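Local coordinates for protein indole-3-acetic acid-amido synthetase GH3.15 (Arabidopsis thaliana, PDB 6E1Q) that conjugates glutamine, and possibly cysteine, to the auxin precursor indole-3-butyric acid in an ATP-dependent reaction, and treats the herbicide 2,4-DB likewise, at residues Gln201-Leu206 and Ser257-Phe262; Leu207-Val212 and Ser272-Glu277; Ser222-Ile227 and Glu313-Gly318. All coordinates share one frame; numbering follows the deposited sequence.

Contact 1 (Gln201-Leu206 and Ser257-Phe262); sequences QLLCGL and SGIGKF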
loop_
_atom_site.group_PDB
_atom_site.type_symbol
_atom_site.label_atom_id
_atom_site.label_comp_id
_atom_site.label_asym_id
_atom_site.label_seq_id
_atom_site.Cartn_x
_atom_site.Cartn_y
_atom_site.Cartn_z
ATOM N N GLN A 201 9.661 -18.415 -4.144
ATOM C CA GLN A 201 8.280 -18.007 -4.369
ATOM C C GLN A 201 7.950 -17.941 -5.860
ATOM O O GLN A 201 6.856 -18.333 -6.279
ATOM C CB GLN A 201 8.071 -16.666 -3.660
ATOM C CG GLN A 201 7.206 -15.644 -4.321
ATOM C CD GLN A 201 6.725 -14.610 -3.304
ATOM O OE1 GLN A 201 5.875 -14.899 -2.466
ATOM N NE2 GLN A 201 7.315 -13.417 -3.346
ATOM N N LEU A 202 8.885 -17.458 -6.679
ATOM C CA LEU A 202 8.641 -17.425 -8.120
ATOM C C LEU A 202 8.713 -18.831 -8.721
ATOM O O LEU A 202 7.922 -19.184 -9.604
ATOM C CB LEU A 202 9.646 -16.482 -8.798
ATOM C CG LEU A 202 9.269 -14.984 -8.805
ATOM C CD1 LEU A 202 10.454 -14.114 -9.251
ATOM C CD2 LEU A 202 8.078 -14.724 -9.724
ATOM N N LEU A 203 9.653 -19.654 -8.257
ATOM C CA LEU A 203 9.704 -21.033 -8.737
ATOM C C LEU A 203 8.388 -21.759 -8.446
ATOM O O LEU A 203 7.812 -22.393 -9.338
ATOM C CB LEU A 203 10.895 -21.754 -8.108
ATOM C CG LEU A 203 11.059 -23.243 -8.420
ATOM C CD1 LEU A 203 11.235 -23.398 -9.900
ATOM C CD2 LEU A 203 12.300 -23.728 -7.714
ATOM N N CYS A 204 7.859 -21.612 -7.219
ATOM C CA CYS A 204 6.549 -22.192 -6.911
ATOM C C CYS A 204 5.436 -21.596 -7.773
ATOM O O CYS A 204 4.558 -22.325 -8.269
ATOM C CB CYS A 204 6.230 -22.016 -5.430
ATOM S SG CYS A 204 7.299 -23.087 -4.413
ATOM N N GLY A 205 5.434 -20.274 -7.944
ATOM C CA GLY A 205 4.390 -19.661 -8.744
ATOM C C GLY A 205 4.434 -20.114 -10.191
ATOM O O GLY A 205 3.393 -20.308 -10.825
ATOM N N LEU A 206 5.642 -20.268 -10.741
ATOM C CA LEU A 206 5.761 -20.728 -12.126
ATOM C C LEU A 206 5.359 -22.193 -12.253
ATOM O O LEU A 206 4.702 -22.577 -13.224
ATOM C CB LEU A 206 7.189 -20.535 -12.645
ATOM C CG LEU A 206 7.677 -19.095 -12.814
ATOM C CD1 LEU A 206 9.184 -19.117 -13.022
ATOM C CD2 LEU A 206 6.973 -18.445 -14.005
ATOM N N SER A 257 13.127 -27.842 2.336
ATOM C CA SER A 257 12.222 -28.877 2.824
ATOM C C SER A 257 10.838 -28.755 2.197
ATOM O O SER A 257 10.158 -29.770 2.003
ATOM C CB SER A 257 12.124 -28.821 4.348
ATOM O OG SER A 257 11.591 -27.583 4.776
ATOM N N GLY A 258 10.406 -27.539 1.853
ATOM C CA GLY A 258 9.054 -27.357 1.359
ATOM C C GLY A 258 8.886 -27.538 -0.136
ATOM O O GLY A 258 7.789 -27.865 -0.596
ATOM N N ILE A 259 9.957 -27.344 -0.914
ATOM C CA ILE A 259 9.820 -27.198 -2.365
ATOM C C ILE A 259 9.311 -28.475 -3.026
ATOM O O ILE A 259 8.672 -28.419 -4.088
ATOM C CB ILE A 259 11.160 -26.745 -2.976
ATOM C CG1 ILE A 259 10.987 -26.384 -4.459
ATOM C CG2 ILE A 259 12.225 -27.830 -2.801
ATOM C CD1 ILE A 259 10.240 -25.091 -4.683
ATOM N N GLY A 260 9.571 -29.639 -2.419
ATOM C CA GLY A 260 9.157 -30.908 -2.998
ATOM C C GLY A 260 7.667 -31.014 -3.248
ATOM O O GLY A 260 7.241 -31.846 -4.054
ATOM N N LYS A 261 6.868 -30.170 -2.591
ATOM C CA LYS A 261 5.419 -30.193 -2.773
ATOM C C LYS A 261 5.025 -29.878 -4.211
ATOM O O LYS A 261 4.040 -30.420 -4.725
ATOM C CB LYS A 261 4.772 -29.192 -1.818
ATOM C CG LYS A 261 3.394 -29.561 -1.339
ATOM C CD LYS A 261 2.903 -28.538 -0.330
ATOM C CE LYS A 261 1.471 -28.824 0.078
ATOM N NZ LYS A 261 0.562 -27.656 -0.115
ATOM N N PHE A 262 5.763 -28.984 -4.867
ATOM C CA PHE A 262 5.454 -28.562 -6.227
ATOM C C PHE A 262 6.491 -28.999 -7.247
ATOM O O PHE A 262 6.132 -29.293 -8.388
ATOM C CB PHE A 262 5.306 -27.035 -6.288
ATOM C CG PHE A 262 4.282 -26.485 -5.335
ATOM C CD1 PHE A 262 2.929 -26.644 -5.587
ATOM C CD2 PHE A 262 4.670 -25.810 -4.189
ATOM C CE1 PHE A 262 1.974 -26.134 -4.712
ATOM C CE2 PHE A 262 3.724 -25.302 -3.312
ATOM C CZ PHE A 262 2.374 -25.462 -3.575
#
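The thiol of Cys204 touches both an aliphatic side chain, Ile259, and an aromatic ring, Phe262. Cys204 SG lies 3.6 Å from Ile259 CD1 and 3.8 Å from Phe262 CD2. The second approach is a sulfur-aromatic contact. SG is 4.9 Å from the centroid of the Phe262 ring and 60° off the ring normal, so it meets the ring obliquely, on the CD2 side. Ile259 extends CG1 anti to its backbone N (chi1 -172°), which brings the terminal CD1 up to the helix. That same methyl also touches Leu203, with CD2 of Leu203 3.9 Å from Ile259 CD1; the two side chains cross at about a right angle. Every contact across the pair is thus apolar or sulfur-aromatic. The contact is mostly buried and lies away from the substrate and ATP sites. It joins the C-terminal half of helix 194-207 to residues 259-262, which follow helix 253-258 or form its last part. The Cys200-Cys255 disulfide ties the same two helices covalently. Helix 220-243 packs on helix 194-207 through Leu237 and Ile241, which touch Leu203, and through Val226 and Phe229, which touch Leu202.

Contact 2 (Leu207-Val212 and Ser272-Glu277); sequences LERDNV and SLIEQE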
loop_
_atom_site.group_PDB
_atom_site.type_symbol
_atom_site.label_atom_id
_atom_site.label_comp_id
_atom_site.label_asym_id
_atom_site.label_seq_id
_atom_site.Cartn_x
_atom_site.Cartn_y
_atom_site.Cartn_z
ATOM N N LEU A 207 5.771 -23.029 -11.300
ATOM C CA LEU A 207 5.368 -24.434 -11.341
ATOM C C LEU A 207 3.853 -24.577 -11.299
ATOM O O LEU A 207 3.297 -25.472 -11.945
ATOM C CB LEU A 207 6.000 -25.201 -10.181
ATOM C CG LEU A 207 7.478 -25.626 -10.312
ATOM C CD1 LEU A 207 8.052 -25.905 -8.937
ATOM C CD2 LEU A 207 7.620 -26.879 -11.183
ATOM N N GLU A 208 3.167 -23.688 -10.578
ATOM C CA GLU A 208 1.722 -23.762 -10.414
ATOM C C GLU A 208 0.966 -22.867 -11.388
ATOM O O GLU A 208 -0.221 -22.601 -11.169
ATOM C CB GLU A 208 1.344 -23.395 -8.976
ATOM C CG GLU A 208 1.761 -24.438 -7.975
ATOM C CD GLU A 208 1.064 -25.769 -8.228
ATOM O OE1 GLU A 208 -0.148 -25.852 -7.927
ATOM O OE2 GLU A 208 1.721 -26.713 -8.729
ATOM N N ARG A 209 1.609 -22.421 -12.473
ATOM C CA ARG A 209 1.006 -21.368 -13.297
ATOM C C ARG A 209 -0.360 -21.774 -13.855
ATOM O O ARG A 209 -1.218 -20.914 -14.112
ATOM C CB ARG A 209 1.965 -20.979 -14.431
ATOM C CG ARG A 209 2.210 -22.085 -15.456
ATOM C CD ARG A 209 3.320 -21.711 -16.409
ATOM N NE ARG A 209 2.958 -20.658 -17.369
ATOM C CZ ARG A 209 2.692 -20.875 -18.658
ATOM N NH1 ARG A 209 2.738 -22.104 -19.153
ATOM N NH2 ARG A 209 2.396 -19.864 -19.457
ATOM N N ASP A 210 -0.592 -23.062 -14.047
ATOM C CA ASP A 210 -1.877 -23.468 -14.598
ATOM C C ASP A 210 -2.996 -23.447 -13.561
ATOM O O ASP A 210 -4.159 -23.597 -13.938
ATOM C CB ASP A 210 -1.764 -24.860 -15.227
ATOM C CG ASP A 210 -2.908 -25.160 -16.183
ATOM O OD1 ASP A 210 -2.981 -24.530 -17.261
ATOM O OD2 ASP A 210 -3.747 -26.014 -15.838
ATOM N N ASN A 211 -2.680 -23.235 -12.282
ATOM C CA ASN A 211 -3.659 -23.249 -11.198
ATOM C C ASN A 211 -3.901 -21.874 -10.600
ATOM O O ASN A 211 -4.599 -21.764 -9.579
ATOM C CB ASN A 211 -3.204 -24.200 -10.095
ATOM C CG ASN A 211 -3.134 -25.617 -10.569
ATOM O OD1 ASN A 211 -4.008 -26.062 -11.315
ATOM N ND2 ASN A 211 -2.073 -26.329 -10.186
ATOM N N VAL A 212 -3.350 -20.830 -11.209
ATOM C CA VAL A 212 -3.330 -19.488 -10.638
ATOM C C VAL A 212 -4.435 -18.668 -11.297
ATOM O O VAL A 212 -4.456 -18.496 -12.523
ATOM C CB VAL A 212 -1.949 -18.835 -10.822
ATOM C CG1 VAL A 212 -1.965 -17.340 -10.442
ATOM C CG2 VAL A 212 -0.918 -19.578 -10.016
ATOM N N SER A 272 10.046 -25.442 -21.111
ATOM C CA SER A 272 10.132 -24.891 -22.463
ATOM C C SER A 272 9.033 -23.863 -22.709
ATOM O O SER A 272 9.272 -22.845 -23.363
ATOM C CB SER A 272 10.048 -26.022 -23.500
ATOM O OG SER A 272 11.269 -26.723 -23.576
ATOM N N LEU A 273 7.826 -24.120 -22.192
ATOM C CA LEU A 273 6.727 -23.167 -22.324
ATOM C C LEU A 273 7.078 -21.830 -21.689
ATOM O O LEU A 273 6.814 -20.767 -22.259
ATOM C CB LEU A 273 5.455 -23.735 -21.688
ATOM C CG LEU A 273 4.851 -24.949 -22.407
ATOM C CD1 LEU A 273 3.628 -25.512 -21.667
ATOM C CD2 LEU A 273 4.497 -24.559 -23.833
ATOM N N ILE A 274 7.667 -21.868 -20.499
ATOM C CA ILE A 274 8.001 -20.641 -19.794
ATOM C C ILE A 274 9.164 -19.945 -20.476
ATOM O O ILE A 274 9.179 -18.713 -20.602
ATOM C CB ILE A 274 8.304 -20.954 -18.319
ATOM C CG1 ILE A 274 7.067 -21.559 -17.660
ATOM C CG2 ILE A 274 8.704 -19.692 -17.577
ATOM C CD1 ILE A 274 7.290 -21.937 -16.231
ATOM N N GLU A 275 10.160 -20.722 -20.917
ATOM C CA GLU A 275 11.274 -20.159 -21.676
ATOM C C GLU A 275 10.779 -19.470 -22.946
ATOM O O GLU A 275 11.278 -18.401 -23.310
ATOM C CB GLU A 275 12.297 -21.264 -22.007
ATOM C CG GLU A 275 13.219 -21.670 -20.827
ATOM C CD GLU A 275 13.776 -23.100 -20.928
ATOM O OE1 GLU A 275 13.430 -23.828 -21.877
ATOM O OE2 GLU A 275 14.565 -23.508 -20.044
ATOM N N GLN A 276 9.785 -20.055 -23.626
ATOM C CA GLN A 276 9.259 -19.425 -24.838
ATOM C C GLN A 276 8.710 -18.036 -24.550
ATOM O O GLN A 276 8.864 -17.119 -25.367
ATOM C CB GLN A 276 8.162 -20.283 -25.459
ATOM C CG GLN A 276 8.563 -21.041 -26.698
ATOM C CD GLN A 276 7.673 -22.246 -26.932
ATOM O OE1 GLN A 276 6.444 -22.135 -26.908
ATOM N NE2 GLN A 276 8.286 -23.409 -27.152
ATOM N N GLU A 277 8.038 -17.866 -23.407
ATOM C CA GLU A 277 7.497 -16.555 -23.055
ATOM C C GLU A 277 8.585 -15.604 -22.594
ATOM O O GLU A 277 8.551 -14.414 -22.922
ATOM C CB GLU A 277 6.439 -16.684 -21.956
ATOM C CG GLU A 277 5.242 -17.502 -22.347
ATOM C CD GLU A 277 4.594 -17.013 -23.633
ATOM O OE1 GLU A 277 3.943 -17.840 -24.303
ATOM O OE2 GLU A 277 4.721 -15.807 -23.964
#
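The backbones stay well apart, with Arg209 CA and Ile274 CA, the nearest pair, separated by 9.6 Å. Segment 272-277 is helical throughout. Segment 207-212 runs from the last residue of helix 194-207 through a loop to the first residue of strand 212-217, and Glu208 is the first residue to leave helical geometry. Side chains fill the distance between them, chiefly that of Arg209. The bend at chi3 (-72°) turns its guanidinium out of line with the methylenes. The methylene CD of Arg209 meets Ile274 at both CG1 and CD1, with CD to CG1 at 4.0 Å. The two side chains run alongside one another with opposed directions. Ile274 CG1 also lies over one face of the guanidinium. Leu273 joins from the helix with its CB, 4.1 Å from Arg209 NH1, and its side chain crosses the arginine at about a right angle. The helix thus offers aliphatic atoms to the CD and the guanidinium of Arg209, whose polar end is held elsewhere. Its NE donates to the backbone O of Leu290 and its NH2 to that of Arg289, which fixes the rotation of the guanidinium. OE1 of Glu277 stays 5.5 Å from NH2 of Arg209, while OE2 of Glu277 makes salt bridges to Arg289 and Lys280. Within segment 207-212, Asn211 ND2 donates to Glu208 OE1 at 3.0 Å, from above the carboxylate plane. Helix 286-290 adds Leu290 against Ile274 and Glu277. Helix 220-243 covers Ile274 with Cys238 and Ile241, and the loop leads on into strand 212-217.

Contact 3 (Ser222-Ile227 and Glu313-Gly318); sequences SFLKVI and EFYSGG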
loop_
_atom_site.group_PDB
_atom_site.type_symbol
_atom_site.label_atom_id
_atom_site.label_comp_id
_atom_site.label_asym_id
_atom_site.label_seq_id
_atom_site.Cartn_x
_atom_site.Cartn_y
_atom_site.Cartn_z
ATOM N N SER A 222 5.158 -3.243 -6.012
ATOM C CA SER A 222 5.689 -4.533 -5.573
ATOM C C SER A 222 5.914 -5.466 -6.744
ATOM O O SER A 222 6.856 -6.264 -6.728
ATOM C CB SER A 222 4.747 -5.204 -4.559
ATOM O OG SER A 222 4.303 -4.285 -3.575
ATOM N N PHE A 223 5.052 -5.393 -7.761
ATOM C CA PHE A 223 5.168 -6.273 -8.917
ATOM C C PHE A 223 6.413 -5.984 -9.742
ATOM O O PHE A 223 6.985 -6.909 -10.333
ATOM C CB PHE A 223 3.927 -6.149 -9.791
ATOM C CG PHE A 223 2.735 -6.826 -9.212
ATOM C CD1 PHE A 223 2.629 -8.202 -9.257
ATOM C CD2 PHE A 223 1.740 -6.097 -8.583
ATOM C CE1 PHE A 223 1.547 -8.837 -8.714
ATOM C CE2 PHE A 223 0.629 -6.734 -8.036
ATOM C CZ PHE A 223 0.538 -8.104 -8.097
ATOM N N LEU A 224 6.868 -4.730 -9.767
ATOM C CA LEU A 224 8.046 -4.384 -10.558
ATOM C C LEU A 224 9.294 -5.059 -10.020
ATOM O O LEU A 224 10.185 -5.434 -10.787
ATOM C CB LEU A 224 8.243 -2.870 -10.577
ATOM C CG LEU A 224 6.948 -2.116 -10.801
ATOM C CD1 LEU A 224 7.184 -0.602 -10.721
ATOM C CD2 LEU A 224 6.348 -2.537 -12.126
ATOM N N LYS A 225 9.390 -5.190 -8.696
ATOM C CA LYS A 225 10.501 -5.911 -8.092
ATOM C C LYS A 225 10.450 -7.400 -8.449
ATOM O O LYS A 225 11.482 -8.013 -8.718
ATOM C CB LYS A 225 10.465 -5.679 -6.580
ATOM C CG LYS A 225 11.611 -6.249 -5.809
ATOM C CD LYS A 225 12.894 -5.517 -6.106
ATOM C CE LYS A 225 14.046 -6.057 -5.284
ATOM N NZ LYS A 225 15.345 -5.392 -5.632
ATOM N N VAL A 226 9.254 -7.981 -8.506
ATOM C CA VAL A 226 9.109 -9.367 -8.934
ATOM C C VAL A 226 9.543 -9.527 -10.388
ATOM O O VAL A 226 10.270 -10.461 -10.741
ATOM C CB VAL A 226 7.651 -9.828 -8.728
ATOM C CG1 VAL A 226 7.445 -11.191 -9.342
ATOM C CG2 VAL A 226 7.321 -9.899 -7.225
ATOM N N ILE A 227 9.117 -8.607 -11.247
ATOM C CA ILE A 227 9.440 -8.701 -12.666
ATOM C C ILE A 227 10.938 -8.511 -12.888
ATOM O O ILE A 227 11.555 -9.202 -13.710
ATOM C CB ILE A 227 8.608 -7.666 -13.443
ATOM C CG1 ILE A 227 7.135 -8.055 -13.396
ATOM C CG2 ILE A 227 9.128 -7.513 -14.881
ATOM C CD1 ILE A 227 6.224 -7.100 -14.094
ATOM N N GLU A 313 0.247 -1.769 -16.210
ATOM C CA GLU A 313 -0.654 -2.167 -17.288
ATOM C C GLU A 313 0.132 -2.686 -18.486
ATOM O O GLU A 313 -0.303 -3.617 -19.165
ATOM C CB GLU A 313 -1.553 -0.994 -17.699
ATOM C CG GLU A 313 -2.575 -0.614 -16.616
ATOM C CD GLU A 313 -3.561 0.475 -17.048
ATOM O OE1 GLU A 313 -3.241 1.251 -17.973
ATOM O OE2 GLU A 313 -4.653 0.569 -16.436
ATOM N N PHE A 314 1.288 -2.085 -18.764
ATOM C CA PHE A 314 2.155 -2.584 -19.827
ATOM C C PHE A 314 2.524 -4.051 -19.597
ATOM O O PHE A 314 2.481 -4.872 -20.522
ATOM C CB PHE A 314 3.409 -1.714 -19.907
ATOM C CG PHE A 314 4.472 -2.251 -20.826
ATOM C CD1 PHE A 314 4.338 -2.150 -22.194
ATOM C CD2 PHE A 314 5.606 -2.867 -20.312
ATOM C CE1 PHE A 314 5.324 -2.639 -23.045
ATOM C CE2 PHE A 314 6.579 -3.349 -21.147
ATOM C CZ PHE A 314 6.435 -3.227 -22.527
ATOM N N TYR A 315 2.890 -4.399 -18.366
ATOM C CA TYR A 315 3.215 -5.787 -18.046
ATOM C C TYR A 315 1.987 -6.683 -17.909
ATOM O O TYR A 315 2.142 -7.904 -17.887
ATOM C CB TYR A 315 4.019 -5.845 -16.744
ATOM C CG TYR A 315 5.410 -5.278 -16.876
ATOM C CD1 TYR A 315 6.278 -5.736 -17.860
ATOM C CD2 TYR A 315 5.845 -4.258 -16.040
ATOM C CE1 TYR A 315 7.565 -5.201 -17.985
ATOM C CE2 TYR A 315 7.120 -3.728 -16.158
ATOM C CZ TYR A 315 7.966 -4.190 -17.130
ATOM O OH TYR A 315 9.230 -3.651 -17.239
ATOM N N SER A 316 0.780 -6.112 -17.828
ATOM C CA SER A 316 -0.402 -6.867 -17.435
ATOM C C SER A 316 -1.065 -7.594 -18.591
ATOM O O SER A 316 -1.797 -8.561 -18.350
ATOM C CB SER A 316 -1.439 -5.942 -16.800
ATOM O OG SER A 316 -2.233 -5.330 -17.815
ATOM N N GLY A 317 -0.867 -7.134 -19.821
ATOM C CA GLY A 317 -1.547 -7.757 -20.944
ATOM C C GLY A 317 -3.054 -7.719 -20.846
ATOM O O GLY A 317 -3.730 -8.650 -21.303
ATOM N N GLY A 318 -3.601 -6.667 -20.244
ATOM C CA GLY A 318 -5.041 -6.527 -20.157
ATOM C C GLY A 318 -5.685 -7.146 -18.933
ATOM O O GLY A 318 -6.897 -6.978 -18.744
#
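Helix 220-243 and the last turn of helix 309-316 come nearest at Ile227 and Tyr315, whose CA atoms are 8.7 Å apart. In both residues CB is directed toward the other helix. The main event is a CH-pi contact. The terminal methyl CD1 of Ile227 stands over one face of the Tyr315 ring, 3.8 Å from its centroid and 29° off the normal. It sits toward the CB end of the ring, with CD1 of Ile227 3.4 Å from CG of Tyr315. The second branch, Ile227 CG2, lies on the same face near the hydroxyl end, 4.2 Å from Tyr315 CZ. One isoleucine therefore spans the length of the ring. Its CG1 is anti to the carbonyl carbon (chi1 -68°) and its CG2 anti to the backbone N, which sends the two branches to different parts of the ring. Phe314 CD2 comes to the opposite face of Tyr315, 3.8 Å above the plane and near the rim. Leu224 gives a lighter touch, its CD2 4.3 Å from Tyr315 CE2 in an oblique approach. Beyond the ring, Ser316 OG donates to Glu313 O at 2.9 Å and accepts from Gly318 N at 3.1 Å. The latter bond makes an ST turn at the C-terminal end of the helix, where Gly317 takes positive phi. The Ser316 bonds lie within the helix end and take no part across the contact. The direct contact between the segments is hydrophobic and CH-pi, and rests on dispersion and on the fit of Ile227, with Leu224, to the ring.

All three contacts lie within the GH3 family N-terminal domain, away from the ATP and substrate sites. The centres of contacts 1 and 2 are about 13 Å apart. Those of contacts 2 and 3 are about 16 Å apart, and those of contacts 1 and 3 about 21 Å. Contacts 1 and 2 touch directly: Phe262 packs on Glu208, and Leu206 on Ile274. Contacts 1 and 3 meet where Leu202 packs on Val226; contacts 2 and 3 do not touch. Along the chain come 201-206, 207-212 and 222-227, then their partners 257-262, 272-277 and 313-318, so the pairings interleave. Contacts 1 and 2 follow one another at the end of helix 194-207. Helix 220-243 packs against both and supplies one side of contact 3.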